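Local structure of fumarylacetoacetate hydrolase (Burkholderia xenovorans, 5TI1) at residues Q16-P21 / V108-S113; N32-F37 / G427-F432; Q40-G45 / V59-S64; S64-A69 / R132-Q137. The protein probably hydrolyses fumarylacetoacetate to fumarate and acetoacetate, the final step of phenylalanine and tyrosine breakdown, with the help of a bound divalent metal ion. One frame throughout, in Å; residues are numbered along the deposited sequence.

From the N terminus, the turn after helix 13-17 meets helix 102-116 in contact 1, closing a loop that holds all of contact 3. The chain next passes through 32-37, whose partner 427-432 lies almost at the far end, so contact 2 encloses contacts 3 and 4 and crosses contact 1. Contact 3 pairs the ends of strands 44-49 and 56-61; contact 4 then adds strand 134-136 to the same antiparallel sheet, in series with contact 3 and sharing Ser64 with it, while crossing contact 1. Contacts 1, 3 and 4 tie helices and sheet of the N-terminal part together; contact 2 joins that part to strand 429-440.

Contact 1. Residues Q16-P21 / V108-S113; sequences QATLDP and VRVQLS
Helix 13-17 gives way to a type I beta turn, Ala17 to Asp20, that rests on the flank of helix 102-116. Gln16 O accepts the N-H of Leu19; Asp20 N closes the turn itself on Ala17 O, and Thr18 points toward the helix. Thr18 carries most of the contact, and its two branches divide the work. The hydroxyl stands in the crowded position between the backbone N and carbonyl carbon (chi1 71°), where Arg109 NE donates to OG1 over 2.9 Å at 162°, with OG1 at the edge of the guanidinium and in its plane. Leu15 O is a second partner of that hydroxyl, so the oxygen is gripped twice. The methyl CG2 lies instead on the helix surface, 3.7 Å from Ser113 CB and 4.0 Å from Val110 CA. The carbonyl O of Thr18 takes a weak, bent bond from Arg109 NH2 at 3.2 Å and another, at 2.8 Å, from a water, which in turn accepts from Ser113 OG. Arg109 reaches this far because its chain is extended from CG to NE, crossing Thr18 obliquely; its NH2 and NH1 also bind Gln40 O and Asn41 O, so one guanidinium joins three parts of the chain. Leu19, which also touches Pro298, crosses the arginine at about a right angle, its CD2 methyl 3.7 Å from Arg109 NH2.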
loop_
_atom_site.group_PDB
_atom_site.type_symbol
_atom_site.label_atom_id
_atom_site.label_comp_id
_atom_site.label_asym_id
_atom_site.label_seq_id
_atom_site.Cartn_x
_atom_site.Cartn_y
_atom_site.Cartn_z
ATOM N N GLN B 16 -34.357 10.413 0.796
ATOM C CA GLN B 16 -35.259 9.305 0.506
ATOM C C GLN B 16 -35.884 9.444 -0.876
ATOM O O GLN B 16 -36.054 8.447 -1.592
ATOM C CB GLN B 16 -36.350 9.221 1.573
ATOM C CG GLN B 16 -37.256 8.021 1.380
ATOM C CD GLN B 16 -36.460 6.740 1.227
ATOM O OE1 GLN B 16 -36.397 6.160 0.140
ATOM N NE2 GLN B 16 -35.830 6.300 2.316
ATOM N N ALA B 17 -36.233 10.673 -1.270
ATOM C CA ALA B 17 -36.843 10.888 -2.577
ATOM C C ALA B 17 -35.944 10.408 -3.710
ATOM O O ALA B 17 -36.445 9.949 -4.742
ATOM C CB ALA B 17 -37.189 12.367 -2.757
ATOM N N THR B 18 -34.618 10.493 -3.533
ATOM C CA THR B 18 -33.682 10.061 -4.569
ATOM C C THR B 18 -33.667 8.548 -4.751
ATOM O O THR B 18 -33.127 8.061 -5.749
ATOM C CB THR B 18 -32.263 10.538 -4.237
ATOM O OG1 THR B 18 -31.751 9.794 -3.122
ATOM C CG2 THR B 18 -32.241 12.030 -3.922
ATOM N N LEU B 19 -34.216 7.797 -3.800
ATOM C CA LEU B 19 -34.249 6.342 -3.855
ATOM C C LEU B 19 -35.556 5.807 -4.416
ATOM O O LEU B 19 -35.688 4.594 -4.601
ATOM C CB LEU B 19 -34.018 5.766 -2.456
ATOM C CG LEU B 19 -32.733 6.221 -1.765
ATOM C CD1 LEU B 19 -32.653 5.668 -0.364
ATOM C CD2 LEU B 19 -31.531 5.777 -2.611
ATOM N N ASP B 20 -36.513 6.678 -4.678
ATOM C CA ASP B 20 -37.861 6.314 -5.095
ATOM C C ASP B 20 -37.853 5.641 -6.465
ATOM O O ASP B 20 -37.574 6.312 -7.468
ATOM C CB ASP B 20 -38.731 7.575 -5.111
ATOM C CG ASP B 20 -40.156 7.312 -5.581
ATOM O OD1 ASP B 20 -40.537 6.138 -5.786
ATOM O OD2 ASP B 20 -40.903 8.297 -5.747
ATOM N N PRO B 21 -38.173 4.347 -6.560
ATOM C CA PRO B 21 -38.221 3.671 -7.863
ATOM C C PRO B 21 -39.109 4.330 -8.911
ATOM O O PRO B 21 -38.903 4.111 -10.108
ATOM C CB PRO B 21 -38.757 2.281 -7.499
ATOM C CG PRO B 21 -38.277 2.061 -6.120
ATOM C CD PRO B 21 -38.387 3.401 -5.451
ATOM N N VAL B 108 -25.030 16.915 -2.858
ATOM C CA VAL B 108 -24.835 16.820 -4.303
ATOM C C VAL B 108 -25.830 15.841 -4.916
ATOM O O VAL B 108 -26.428 16.115 -5.965
ATOM C CB VAL B 108 -23.381 16.425 -4.626
ATOM C CG1 VAL B 108 -23.241 16.088 -6.104
ATOM C CG2 VAL B 108 -22.442 17.554 -4.261
ATOM N N ARG B 109 -26.033 14.692 -4.269
ATOM C CA ARG B 109 -26.929 13.687 -4.825
ATOM C C ARG B 109 -28.364 14.203 -4.921
ATOM O O ARG B 109 -29.065 13.936 -5.906
ATOM C CB ARG B 109 -26.875 12.418 -3.983
ATOM C CG ARG B 109 -27.910 11.423 -4.414
ATOM C CD ARG B 109 -27.922 10.199 -3.556
ATOM N NE ARG B 109 -29.018 9.345 -3.971
ATOM C CZ ARG B 109 -28.915 8.452 -4.944
ATOM N NH1 ARG B 109 -27.752 8.304 -5.569
ATOM N NH2 ARG B 109 -29.964 7.713 -5.290
ATOM N N VAL B 110 -28.814 14.954 -3.916
ATOM C CA VAL B 110 -30.172 15.481 -3.942
ATOM C C VAL B 110 -30.314 16.552 -5.018
ATOM O O VAL B 110 -31.306 16.575 -5.757
ATOM C CB VAL B 110 -30.569 16.013 -2.546
ATOM C CG1 VAL B 110 -31.928 16.688 -2.611
ATOM C CG2 VAL B 110 -30.603 14.879 -1.542
ATOM N N GLN B 111 -29.340 17.460 -5.118
ATOM C CA GLN B 111 -29.391 18.487 -6.156
ATOM C C GLN B 111 -29.431 17.855 -7.545
ATOM O O GLN B 111 -30.257 18.226 -8.391
ATOM C CB GLN B 111 -28.188 19.422 -6.025
ATOM C CG GLN B 111 -28.163 20.251 -4.741
ATOM C CD GLN B 111 -26.881 21.056 -4.600
ATOM O OE1 GLN B 111 -26.708 22.088 -5.248
ATOM N NE2 GLN B 111 -25.971 20.580 -3.762
ATOM N N LEU B 112 -28.553 16.881 -7.785
ATOM C CA LEU B 112 -28.488 16.232 -9.093
ATOM C C LEU B 112 -29.780 15.492 -9.409
ATOM O O LEU B 112 -30.316 15.601 -10.519
ATOM C CB LEU B 112 -27.296 15.277 -9.139
ATOM C CG LEU B 112 -25.973 15.890 -9.593
ATOM C CD1 LEU B 112 -24.849 14.874 -9.479
ATOM C CD2 LEU B 112 -26.095 16.396 -11.024
ATOM N N SER B 113 -30.291 14.725 -8.442
ATOM C CA SER B 113 -31.536 13.993 -8.650
ATOM C C SER B 113 -32.665 14.936 -9.036
ATOM O O SER B 113 -33.424 14.655 -9.969
ATOM C CB SER B 113 -31.901 13.211 -7.389
ATOM O OG SER B 113 -33.000 12.354 -7.625
HETATM O O HOH W 1 -32.459 9.933 -7.720
#

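Contact 2. Residues N32-F37 / G427-F432; sequences NPTGDF and GYRVGF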
loop_
_atom_site.group_PDB
_atom_site.type_symbol
_atom_site.label_atom_id
_atom_site.label_comp_id
_atom_site.label_asym_id
_atom_site.label_seq_id
_atom_site.Cartn_x
_atom_site.Cartn_y
_atom_site.Cartn_z
ATOM N N ASN B 32 -34.123 3.328 -19.295
ATOM C CA ASN B 32 -34.026 1.949 -19.758
ATOM C C ASN B 32 -34.066 1.005 -18.558
ATOM O O ASN B 32 -33.212 1.115 -17.669
ATOM C CB ASN B 32 -32.727 1.760 -20.552
ATOM C CG ASN B 32 -32.688 0.455 -21.323
ATOM O OD1 ASN B 32 -33.304 -0.538 -20.935
ATOM N ND2 ASN B 32 -31.945 0.450 -22.428
ATOM N N PRO B 33 -35.029 0.085 -18.484
ATOM C CA PRO B 33 -35.161 -0.735 -17.268
ATOM C C PRO B 33 -33.948 -1.589 -16.955
ATOM O O PRO B 33 -33.741 -1.939 -15.787
ATOM C CB PRO B 33 -36.394 -1.595 -17.568
ATOM C CG PRO B 33 -37.187 -0.769 -18.523
ATOM C CD PRO B 33 -36.166 -0.109 -19.401
ATOM N N THR B 34 -33.144 -1.946 -17.947
ATOM C CA THR B 34 -31.966 -2.771 -17.710
ATOM C C THR B 34 -30.659 -1.983 -17.712
ATOM O O THR B 34 -29.593 -2.577 -17.525
ATOM C CB THR B 34 -31.894 -3.878 -18.756
ATOM O OG1 THR B 34 -31.856 -3.285 -20.056
ATOM C CG2 THR B 34 -33.110 -4.783 -18.641
ATOM N N GLY B 35 -30.709 -0.672 -17.935
ATOM C CA GLY B 35 -29.502 0.123 -17.888
ATOM C C GLY B 35 -28.981 0.278 -16.473
ATOM O O GLY B 35 -29.737 0.294 -15.497
ATOM N N ASP B 36 -27.657 0.401 -16.363
ATOM C CA ASP B 36 -27.032 0.519 -15.048
ATOM C C ASP B 36 -27.285 1.882 -14.414
ATOM O O ASP B 36 -27.363 1.987 -13.183
ATOM C CB ASP B 36 -25.520 0.275 -15.153
ATOM C CG ASP B 36 -25.166 -1.200 -15.277
ATOM O OD1 ASP B 36 -25.903 -2.053 -14.734
ATOM O OD2 ASP B 36 -24.145 -1.512 -15.921
ATOM N N PHE B 37 -27.415 2.929 -15.222
ATOM C CA PHE B 37 -27.329 4.285 -14.705
ATOM C C PHE B 37 -28.692 4.970 -14.648
ATOM O O PHE B 37 -28.913 6.028 -15.247
ATOM C CB PHE B 37 -26.308 5.043 -15.543
ATOM C CG PHE B 37 -24.995 4.311 -15.641
ATOM C CD1 PHE B 37 -24.319 3.940 -14.484
ATOM C CD2 PHE B 37 -24.468 3.939 -16.872
ATOM C CE1 PHE B 37 -23.124 3.240 -14.554
ATOM C CE2 PHE B 37 -23.266 3.240 -16.952
ATOM C CZ PHE B 37 -22.594 2.895 -15.792
ATOM N N GLY B 427 -38.525 -2.799 -12.006
ATOM C CA GLY B 427 -38.518 -1.974 -13.197
ATOM C C GLY B 427 -37.275 -1.135 -13.424
ATOM O O GLY B 427 -37.250 -0.344 -14.375
ATOM N N TYR B 428 -36.243 -1.265 -12.594
ATOM C CA TYR B 428 -35.033 -0.485 -12.800
ATOM C C TYR B 428 -33.859 -1.216 -12.174
ATOM O O TYR B 428 -34.022 -2.217 -11.471
ATOM C CB TYR B 428 -35.158 0.925 -12.218
ATOM C CG TYR B 428 -35.061 0.969 -10.704
ATOM C CD1 TYR B 428 -36.064 0.424 -9.915
ATOM C CD2 TYR B 428 -33.971 1.555 -10.069
ATOM C CE1 TYR B 428 -35.990 0.453 -8.539
ATOM C CE2 TYR B 428 -33.890 1.594 -8.680
ATOM C CZ TYR B 428 -34.910 1.043 -7.918
ATOM O OH TYR B 428 -34.858 1.065 -6.536
ATOM N N ARG B 429 -32.665 -0.691 -12.438
ATOM C CA ARG B 429 -31.430 -1.228 -11.897
ATOM C C ARG B 429 -30.572 -0.102 -11.338
ATOM O O ARG B 429 -30.688 1.062 -11.725
ATOM C CB ARG B 429 -30.628 -1.997 -12.962
ATOM C CG ARG B 429 -31.314 -3.241 -13.485
ATOM C CD ARG B 429 -30.412 -4.004 -14.436
ATOM N NE ARG B 429 -31.016 -5.268 -14.845
ATOM C CZ ARG B 429 -30.449 -6.119 -15.694
ATOM N NH1 ARG B 429 -29.267 -5.836 -16.217
ATOM N NH2 ARG B 429 -31.056 -7.252 -16.013
ATOM N N VAL B 430 -29.710 -0.478 -10.404
ATOM C CA VAL B 430 -28.642 0.367 -9.888
ATOM C C VAL B 430 -27.377 -0.437 -10.142
ATOM O O VAL B 430 -27.096 -1.402 -9.424
ATOM C CB VAL B 430 -28.832 0.700 -8.403
ATOM C CG1 VAL B 430 -27.607 1.395 -7.814
ATOM C CG2 VAL B 430 -30.063 1.561 -8.232
ATOM N N GLY B 431 -26.641 -0.087 -11.203
ATOM C CA GLY B 431 -25.596 -0.932 -11.731
ATOM C C GLY B 431 -24.209 -0.306 -11.672
ATOM O O GLY B 431 -24.039 0.876 -11.352
ATOM N N PHE B 432 -23.212 -1.120 -12.019
ATOM C CA PHE B 432 -21.813 -0.779 -11.788
ATOM C C PHE B 432 -21.008 -0.580 -13.069
ATOM O O PHE B 432 -19.807 -0.280 -12.993
ATOM C CB PHE B 432 -21.156 -1.865 -10.930
ATOM C CG PHE B 432 -21.509 -1.786 -9.477
ATOM C CD1 PHE B 432 -22.727 -2.255 -9.023
ATOM C CD2 PHE B 432 -20.611 -1.255 -8.560
ATOM C CE1 PHE B 432 -23.051 -2.193 -7.684
ATOM C CE2 PHE B 432 -20.934 -1.184 -7.212
ATOM C CZ PHE B 432 -22.147 -1.654 -6.777
HETATM O O HOH W 2 -32.449 0.629 -14.709
HETATM O O HOH W 3 -27.673 -3.818 -16.122
#
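The start of strand 429-440, in the C-terminal FAH domain, meets an irregular loop built on a type I beta turn from Asn32 to Gly35. An Asx turn braces that loop: Asn32 OD1 accepts a weak bond from Thr34 N and another from Thr34 OG1. Between the backbones one direct hydrogen bond forms, Gly431 N to Asp36 O at 3.0 Å, in the carbonyl plane and on a lone pair. Asp36 OD1 comes within 3.2 Å of Gly431 CA, an approach that glycine's lack of a side chain permits, while OD2 bonds to Gly433 N. Arg429 extends alongside Thr34, whose CB sits 4.0 Å above one face of the guanidinium. A water at the edge of that group accepts from Arg429 NH1 at 2.6 Å and donates to Thr34 O and to Asp36 OD1, linking acid to base. Gln424 OE1 holds Arg429 NE, and Trp422 makes a cation-pi contact. A second water accepts from Arg429 N at 2.6 Å, with Asn32 O and Gly35 O in hydrogen-bonding distance. One backbone hydrogen bond and two waters thus dock a type I turn with its Asx turn on strand 429-440, joining the N-terminal part to the FAH domain.

Contact 3. Residues Q40-G45 / V59-S64; sequences QNLPFG and VAIGDS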
loop_
_atom_site.group_PDB
_atom_site.type_symbol
_atom_site.label_atom_id
_atom_site.label_comp_id
_atom_site.label_asym_id
_atom_site.label_seq_id
_atom_site.Cartn_x
_atom_site.Cartn_y
_atom_site.Cartn_z
ATOM N N GLN B 40 -31.838 6.685 -10.150
ATOM C CA GLN B 40 -31.644 6.260 -8.771
ATOM C C GLN B 40 -30.184 5.969 -8.449
ATOM O O GLN B 40 -29.832 5.864 -7.268
ATOM C CB GLN B 40 -32.496 5.018 -8.478
ATOM C CG GLN B 40 -34.003 5.279 -8.381
ATOM C CD GLN B 40 -34.690 5.357 -9.731
ATOM O OE1 GLN B 40 -34.065 5.143 -10.773
ATOM N NE2 GLN B 40 -35.991 5.652 -9.719
ATOM N N ASN B 41 -29.331 5.840 -9.462
ATOM C CA ASN B 41 -27.942 5.467 -9.236
ATOM C C ASN B 41 -27.110 6.696 -8.901
ATOM O O ASN B 41 -26.794 6.939 -7.729
ATOM C CB ASN B 41 -27.380 4.739 -10.460
ATOM C CG ASN B 41 -26.011 4.134 -10.193
ATOM O OD1 ASN B 41 -25.383 4.414 -9.173
ATOM N ND2 ASN B 41 -25.549 3.296 -11.106
ATOM N N LEU B 42 -26.754 7.475 -9.926
ATOM C CA LEU B 42 -25.922 8.665 -9.794
ATOM C C LEU B 42 -24.549 8.308 -9.219
ATOM O O LEU B 42 -24.181 8.777 -8.129
ATOM C CB LEU B 42 -26.631 9.710 -8.927
ATOM C CG LEU B 42 -28.075 9.990 -9.356
ATOM C CD1 LEU B 42 -28.737 11.028 -8.452
ATOM C CD2 LEU B 42 -28.124 10.422 -10.815
ATOM N N PRO B 43 -23.764 7.489 -9.914
ATOM C CA PRO B 43 -22.425 7.161 -9.424
ATOM C C PRO B 43 -21.419 8.229 -9.824
ATOM O O PRO B 43 -21.636 9.001 -10.759
ATOM C CB PRO B 43 -22.118 5.834 -10.121
ATOM C CG PRO B 43 -22.805 5.990 -11.469
ATOM C CD PRO B 43 -24.048 6.840 -11.212
ATOM N N PHE B 44 -20.293 8.249 -9.107
ATOM C CA PHE B 44 -19.242 9.239 -9.310
ATOM C C PHE B 44 -18.038 8.633 -10.018
ATOM O O PHE B 44 -17.650 7.493 -9.741
ATOM C CB PHE B 44 -18.785 9.846 -7.980
ATOM C CG PHE B 44 -19.813 10.721 -7.333
ATOM C CD1 PHE B 44 -19.857 12.076 -7.607
ATOM C CD2 PHE B 44 -20.730 10.188 -6.453
ATOM C CE1 PHE B 44 -20.810 12.889 -7.011
ATOM C CE2 PHE B 44 -21.687 10.993 -5.848
ATOM C CZ PHE B 44 -21.725 12.344 -6.129
ATOM N N GLY B 45 -17.436 9.420 -10.911
ATOM C CA GLY B 45 -16.238 9.027 -11.623
ATOM C C GLY B 45 -15.418 10.241 -12.011
ATOM O O GLY B 45 -15.767 11.383 -11.703
ATOM N N VAL B 59 -20.874 12.362 -13.199
ATOM C CA VAL B 59 -21.899 11.462 -12.694
ATOM C C VAL B 59 -22.588 10.821 -13.891
ATOM O O VAL B 59 -23.073 11.525 -14.784
ATOM C CB VAL B 59 -22.909 12.198 -11.789
ATOM C CG1 VAL B 59 -24.077 11.293 -11.442
ATOM C CG2 VAL B 59 -22.224 12.668 -10.519
ATOM N N ALA B 60 -22.622 9.491 -13.910
ATOM C CA ALA B 60 -23.262 8.781 -15.011
ATOM C C ALA B 60 -24.777 8.883 -14.909
ATOM O O ALA B 60 -25.361 8.753 -13.826
ATOM C CB ALA B 60 -22.848 7.312 -15.022
ATOM N N ILE B 61 -25.415 9.112 -16.051
ATOM C CA ILE B 61 -26.869 9.083 -16.141
ATOM C C ILE B 61 -27.226 8.572 -17.534
ATOM O O ILE B 61 -26.801 9.141 -18.548
ATOM C CB ILE B 61 -27.473 10.468 -15.828
ATOM C CG1 ILE B 61 -29.001 10.391 -15.773
ATOM C CG2 ILE B 61 -26.959 11.551 -16.780
ATOM C CD1 ILE B 61 -29.507 9.716 -14.517
ATOM N N GLY B 62 -27.955 7.456 -17.589
ATOM C CA GLY B 62 -28.203 6.813 -18.868
ATOM C C GLY B 62 -26.893 6.516 -19.566
ATOM O O GLY B 62 -25.908 6.103 -18.942
ATOM N N ASP B 63 -26.860 6.764 -20.876
ATOM C CA ASP B 63 -25.642 6.586 -21.653
ATOM C C ASP B 63 -24.767 7.844 -21.670
ATOM O O ASP B 63 -23.853 7.942 -22.491
ATOM C CB ASP B 63 -25.986 6.129 -23.082
ATOM C CG ASP B 63 -26.833 7.136 -23.846
ATOM O OD1 ASP B 63 -26.993 8.280 -23.371
ATOM O OD2 ASP B 63 -27.348 6.783 -24.935
ATOM N N SER B 64 -25.017 8.796 -20.777
ATOM C CA SER B 64 -24.302 10.063 -20.781
ATOM C C SER B 64 -23.584 10.281 -19.444
ATOM O O SER B 64 -23.537 9.402 -18.578
ATOM C CB SER B 64 -25.265 11.208 -21.102
ATOM O OG SER B 64 -25.708 11.122 -22.444
HETATM O O HOH W 4 -26.875 7.168 -12.784
#
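Val59 is the most deeply covered residue of this contact, and its two methyls part around Pro43 O. With CG1 anti to the backbone N (chi1 172°), that methyl packs against Leu42, 3.6 Å from Leu42 CA, while CG2 lies beside the Phe44 ring at 3.8 Å from Phe44 CE1, the two side chains pointing the same way. The backbone is equally close: Val59 CA directs a CA-H...O contact at Pro43 O over only 3.1 Å, and Ala60 N gives the same oxygen a weak hydrogen bond. Next to it the Pro43 ring places CG 3.8 Å from Ala60 CB, and Trp289 touches both residues. Phe44 and Val59 form an antiparallel non-hydrogen-bonded pair at the end of the beta hairpin of strands 44-49 and 56-61; Leu68 and Leu112 press on the Val59 side chain from two helices. Away from this pair the fit loosens. The chain before Pro43 diverges from the strand, and Leu42 keeps touch with Ile61 through methyl tips, CD2 to CD1, at 4.0 Å. A water links the two chains where they separate, accepting from Leu42 N at 2.9 Å and donating to Ala60 O. Beyond Ile61 the type II' beta turn to Ser64 moves off: Gly62, Asp63 and Ser64 make no contact with 40-45, and Gly62 and Asp63 are partly open to solvent. There Ser64 N bonds back to Ile61 O at 2.9 Å, and Ser64 OG meets Asp63 OD1 from above the carboxylate plane at 3.3 Å.

Contact 4. Residues S64-A69 / R132-Q137; sequences SIVDLA and RALIRQ
Gln137 has CG anti to its carbonyl carbon (chi1 -67°) and runs extended beyond it, which carries its amide across to strand 64-67; Asp67 has CG anti to its backbone N (chi1 -172°), turning its carboxylate to the helix that follows. Between these two ends, strands 64-67 and 134-136 pair antiparallel, making 134-136 the outermost strand on this side of the N-terminal sheet. Ile65 and Ile135 form the hydrogen-bonded pair: Ile135 N gives Ile65 O a straight bond of 2.9 Å, while the return bond from Ile65 N to Ile135 O is short, 2.6 Å, but bent and weak. Asp67 N continues the pairing with an almost linear bond to Ala133 O at 2.7 Å. Val66 and Leu134 lie side by side on one face, CG2 to CD1 at 4.0 Å; on the other, Ile65 CG1 meets Gln137 CG at 3.6 Å. Gln137 NE2 donates to Ser64 O over 2.9 Å at 173°, in its own amide plane but above that of the carbonyl. Asp67 is the N-cap of helix 68-73: OD1 bonds to Ala70 N, while OD2 forms a salt bridge with Arg56 and accepts from a water, 2.7 Å away, that also donates to Arg132 O at 2.9 Å.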
loop_
_atom_site.group_PDB
_atom_site.type_symbol
_atom_site.label_atom_id
_atom_site.label_comp_id
_atom_site.label_asym_id
_atom_site.label_seq_id
_atom_site.Cartn_x
_atom_site.Cartn_y
_atom_site.Cartn_z
ATOM N N SER B 64 -25.017 8.796 -20.777
ATOM C CA SER B 64 -24.302 10.063 -20.781
ATOM C C SER B 64 -23.584 10.281 -19.444
ATOM O O SER B 64 -23.537 9.402 -18.578
ATOM C CB SER B 64 -25.265 11.208 -21.102
ATOM O OG SER B 64 -25.708 11.122 -22.444
ATOM N N ILE B 65 -23.008 11.470 -19.293
ATOM C CA ILE B 65 -22.272 11.867 -18.096
ATOM C C ILE B 65 -22.618 13.315 -17.804
ATOM O O ILE B 65 -22.623 14.150 -18.714
ATOM C CB ILE B 65 -20.744 11.729 -18.271
ATOM C CG1 ILE B 65 -20.349 10.311 -18.681
ATOM C CG2 ILE B 65 -20.020 12.145 -17.012
ATOM C CD1 ILE B 65 -18.861 10.188 -19.090
ATOM N N VAL B 66 -22.906 13.618 -16.547
ATOM C CA VAL B 66 -23.086 14.998 -16.117
ATOM C C VAL B 66 -21.731 15.556 -15.691
ATOM O O VAL B 66 -21.042 14.975 -14.845
ATOM C CB VAL B 66 -24.109 15.100 -14.979
ATOM C CG1 VAL B 66 -24.228 16.529 -14.543
ATOM C CG2 VAL B 66 -25.460 14.569 -15.433
ATOM N N ASP B 67 -21.347 16.679 -16.286
ATOM C CA ASP B 67 -20.138 17.406 -15.910
ATOM C C ASP B 67 -20.471 18.218 -14.665
ATOM O O ASP B 67 -21.144 19.244 -14.748
ATOM C CB ASP B 67 -19.690 18.300 -17.061
ATOM C CG ASP B 67 -18.330 18.939 -16.828
ATOM O OD1 ASP B 67 -17.958 19.193 -15.663
ATOM O OD2 ASP B 67 -17.634 19.200 -17.831
ATOM N N LEU B 68 -20.008 17.767 -13.498
ATOM C CA LEU B 68 -20.386 18.465 -12.267
ATOM C C LEU B 68 -19.744 19.844 -12.195
ATOM O O LEU B 68 -20.373 20.800 -11.732
ATOM C CB LEU B 68 -20.012 17.639 -11.039
ATOM C CG LEU B 68 -20.605 16.240 -10.926
ATOM C CD1 LEU B 68 -20.527 15.785 -9.464
ATOM C CD2 LEU B 68 -22.036 16.204 -11.465
ATOM N N ALA B 69 -18.500 19.972 -12.670
ATOM C CA ALA B 69 -17.841 21.275 -12.673
ATOM C C ALA B 69 -18.612 22.280 -13.519
ATOM O O ALA B 69 -18.742 23.450 -13.143
ATOM C CB ALA B 69 -16.398 21.138 -13.163
ATOM N N ARG B 132 -23.557 21.481 -23.102
ATOM C CA ARG B 132 -22.212 21.482 -22.543
ATOM C C ARG B 132 -22.061 20.526 -21.374
ATOM O O ARG B 132 -21.067 19.797 -21.300
ATOM C CB ARG B 132 -21.820 22.890 -22.084
ATOM C CG ARG B 132 -21.299 23.780 -23.184
ATOM C CD ARG B 132 -20.639 25.032 -22.632
ATOM N NE ARG B 132 -21.604 25.961 -22.048
ATOM C CZ ARG B 132 -21.708 26.210 -20.747
ATOM N NH1 ARG B 132 -20.902 25.600 -19.886
ATOM N NH2 ARG B 132 -22.612 27.068 -20.303
ATOM N N ALA B 133 -23.031 20.507 -20.460
ATOM C CA ALA B 133 -22.869 19.807 -19.194
ATOM C C ALA B 133 -23.173 18.319 -19.280
ATOM O O ALA B 133 -22.849 17.587 -18.335
ATOM C CB ALA B 133 -23.750 20.447 -18.115
ATOM N N LEU B 134 -23.780 17.854 -20.368
ATOM C CA LEU B 134 -24.073 16.440 -20.562
ATOM C C LEU B 134 -23.284 15.923 -21.756
ATOM O O LEU B 134 -23.426 16.434 -22.872
ATOM C CB LEU B 134 -25.570 16.202 -20.758
ATOM C CG LEU B 134 -26.244 15.753 -19.462
ATOM C CD1 LEU B 134 -26.409 16.936 -18.527
ATOM C CD2 LEU B 134 -27.571 15.091 -19.742
ATOM N N ILE B 135 -22.468 14.902 -21.519
ATOM C CA ILE B 135 -21.555 14.351 -22.511
ATOM C C ILE B 135 -21.874 12.871 -22.678
ATOM O O ILE B 135 -22.169 12.178 -21.698
ATOM C CB ILE B 135 -20.086 14.564 -22.079
ATOM C CG1 ILE B 135 -19.676 16.021 -22.287
ATOM C CG2 ILE B 135 -19.139 13.631 -22.793
ATOM C CD1 ILE B 135 -19.646 16.825 -20.994
ATOM N N ARG B 136 -21.836 12.397 -23.923
ATOM C CA ARG B 136 -22.041 10.979 -24.187
ATOM C C ARG B 136 -20.869 10.172 -23.645
ATOM O O ARG B 136 -19.711 10.571 -23.781
ATOM C CB ARG B 136 -22.198 10.732 -25.692
ATOM C CG ARG B 136 -23.426 11.378 -26.328
ATOM C CD ARG B 136 -24.711 10.617 -26.007
ATOM N NE ARG B 136 -24.613 9.190 -26.331
ATOM C CZ ARG B 136 -25.182 8.594 -27.381
ATOM N NH1 ARG B 136 -25.918 9.288 -28.246
ATOM N NH2 ARG B 136 -25.022 7.287 -27.558
ATOM N N GLN B 137 -21.168 9.036 -23.011
ATOM C CA GLN B 137 -20.087 8.157 -22.577
ATOM C C GLN B 137 -19.269 7.676 -23.769
ATOM O O GLN B 137 -18.072 7.394 -23.636
ATOM C CB GLN B 137 -20.655 6.974 -21.798
ATOM C CG GLN B 137 -21.272 7.374 -20.458
ATOM C CD GLN B 137 -22.004 6.232 -19.781
ATOM O OE1 GLN B 137 -21.656 5.061 -19.969
ATOM N NE2 GLN B 137 -23.037 6.564 -18.994
HETATM O O HOH W 5 -18.768 20.686 -19.839
#